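Local coordinates for carbohydrate binding family 6 (Clostridium thermocellum, PDB 5A8C), which probably hydrolyses terminal alpha-L-arabinofuranosyl linkages as a glycoside hydrolase family 43 enzyme built on a five-bladed beta-propeller, at residues A42-N46 with G47-I51. Residues are numbered along the deposited sequence; the frame is centred on the assembly and turned at random.
Sequences AVVYN and GRLYI
Tyr45 and Tyr50 meet edgewise on one face of a beta hairpin with a two-residue loop: Tyr50 CE1 lies near the plane of the Tyr45 ring, 4.0 Å from Tyr45 CD2. Asn46 CG, 3.8 Å above the plane, lies toward the rim of one Tyr45 face, and Phe113 and Tyr108 add edge-to-face ring contacts. Around the Tyr50 edge, in plane, sit Val43 O, Tyr45 O and water 1. Tyr50 CG stands beside its own backbone N (chi1 -67°), which carries the ring along the strand toward the turn. The hairpin joins strands 36-45 and 48-56, the first two of a four-stranded antiparallel sheet, consistent with a propeller blade. Its type I' turn shows in the left-handed phi and psi of Asn46 and Gly47, and Tyr45 N donates to Arg48 O across it. Val43 and Tyr50 form the next hydrogen-bonded pair, with Tyr50 N to Val43 O at 2.9 Å (169° at the hydrogen). On the opposite face, Leu49 CD1 bridges Val44 CG2 (3.9 Å) and Ala42 CB (4.0 Å), and Val272 and Tyr274 continue this packing. Tyr45 O has two donors: Arg48 N at 3.0 Å, well above the carbonyl plane, and water 1 at 2.8 Å, also hydrogen-bonded to Tyr50 OH.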
loop_
_atom_site.group_PDB
_atom_site.type_symbol
_atom_site.label_atom_id
_atom_site.label_comp_id
_atom_site.label_asym_id
_atom_site.label_seq_id
_atom_site.Cartn_x
_atom_site.Cartn_y
_atom_site.Cartn_z
ATOM N N ALA A 42 -0.642 -4.948 4.517
ATOM C CA ALA A 42 -0.748 -5.954 5.579
ATOM C C ALA A 42 -1.484 -7.186 5.145
ATOM O O ALA A 42 -2.418 -7.133 4.344
ATOM C CB ALA A 42 -1.417 -5.370 6.812
ATOM N N VAL A 43 -1.111 -8.335 5.719
ATOM C CA VAL A 43 -1.821 -9.583 5.511
ATOM C C VAL A 43 -1.830 -10.369 6.802
ATOM O O VAL A 43 -0.882 -10.287 7.602
ATOM C CB VAL A 43 -1.222 -10.414 4.340
ATOM C CG1 VAL A 43 0.069 -11.111 4.730
ATOM C CG2 VAL A 43 -2.204 -11.425 3.794
ATOM N N VAL A 44 -2.857 -11.171 6.983
ATOM C CA VAL A 44 -2.964 -12.069 8.133
ATOM C C VAL A 44 -2.624 -13.486 7.676
ATOM O O VAL A 44 -3.124 -13.955 6.629
ATOM C CB VAL A 44 -4.386 -12.012 8.722
ATOM C CG1 VAL A 44 -4.546 -12.996 9.858
ATOM C CG2 VAL A 44 -4.671 -10.598 9.195
ATOM N N TYR A 45 -1.775 -14.158 8.434
ATOM C CA TYR A 45 -1.369 -15.512 8.111
ATOM C C TYR A 45 -1.038 -16.223 9.407
ATOM O O TYR A 45 -0.235 -15.734 10.209
ATOM C CB TYR A 45 -0.153 -15.523 7.165
ATOM C CG TYR A 45 0.493 -16.850 6.969
ATOM C CD1 TYR A 45 -0.114 -17.854 6.250
ATOM C CD2 TYR A 45 1.728 -17.128 7.526
ATOM C CE1 TYR A 45 0.511 -19.075 6.063
ATOM C CE2 TYR A 45 2.356 -18.329 7.337
ATOM C CZ TYR A 45 1.747 -19.306 6.623
ATOM O OH TYR A 45 2.398 -20.480 6.422
ATOM N N ASN A 46 -1.617 -17.411 9.596
ATOM C CA ASN A 46 -1.333 -18.261 10.760
ATOM C C ASN A 46 -1.376 -17.526 12.071
ATOM O O ASN A 46 -0.509 -17.678 12.932
ATOM C CB ASN A 46 -0.061 -19.041 10.476
ATOM C CG ASN A 46 -0.341 -20.329 9.659
ATOM O OD1 ASN A 46 -1.484 -20.600 9.250
ATOM N ND2 ASN A 46 0.707 -21.047 9.321
ATOM N N GLY A 47 -2.394 -16.690 12.217
ATOM C CA GLY A 47 -2.657 -16.015 13.447
ATOM C C GLY A 47 -1.871 -14.740 13.675
ATOM O O GLY A 47 -2.064 -14.133 14.717
ATOM N N ARG A 48 -0.995 -14.370 12.740
ATOM C CA ARG A 48 -0.182 -13.172 12.863
ATOM C C ARG A 48 -0.608 -12.152 11.824
ATOM O O ARG A 48 -1.016 -12.477 10.702
ATOM C CB ARG A 48 1.295 -13.504 12.634
ATOM C CG ARG A 48 1.870 -14.451 13.685
ATOM C CD ARG A 48 3.364 -14.650 13.524
ATOM N NE ARG A 48 4.116 -13.482 13.914
ATOM C CZ ARG A 48 4.435 -13.189 15.173
ATOM N NH1 ARG A 48 4.070 -13.933 16.203
ATOM N NH2 ARG A 48 5.105 -12.074 15.376
ATOM N N LEU A 49 -0.425 -10.886 12.184
ATOM C CA LEU A 49 -0.574 -9.747 11.278
ATOM C C LEU A 49 0.816 -9.333 10.817
ATOM O O LEU A 49 1.660 -8.966 11.654
ATOM C CB LEU A 49 -1.266 -8.610 12.003
ATOM C CG LEU A 49 -1.478 -7.326 11.181
ATOM C CD1 LEU A 49 -2.340 -7.545 9.978
ATOM C CD2 LEU A 49 -2.044 -6.226 12.056
ATOM N N TYR A 50 1.061 -9.446 9.513
ATOM C CA TYR A 50 2.320 -9.070 8.882
ATOM C C TYR A 50 2.099 -7.746 8.181
ATOM O O TYR A 50 1.152 -7.570 7.427
ATOM C CB TYR A 50 2.769 -10.122 7.852
ATOM C CG TYR A 50 3.157 -11.448 8.430
ATOM C CD1 TYR A 50 2.212 -12.408 8.711
ATOM C CD2 TYR A 50 4.478 -11.734 8.672
ATOM C CE1 TYR A 50 2.585 -13.622 9.276
ATOM C CE2 TYR A 50 4.887 -12.939 9.256
ATOM C CZ TYR A 50 3.915 -13.881 9.552
ATOM O OH TYR A 50 4.277 -15.103 10.109
ATOM N N ILE A 51 3.069 -6.830 8.375
ATOM C CA ILE A 51 3.067 -5.515 7.691
ATOM C C ILE A 51 4.344 -5.411 6.870
ATOM O O ILE A 51 5.444 -5.665 7.380
ATOM C CB ILE A 51 2.979 -4.348 8.700
ATOM C CG1 ILE A 51 1.752 -4.468 9.600
ATOM C CG2 ILE A 51 2.911 -3.043 7.912
ATOM C CD1 ILE A 51 1.686 -3.390 10.678
HETATM O O HOH W 1 2.259 -16.719 11.128
#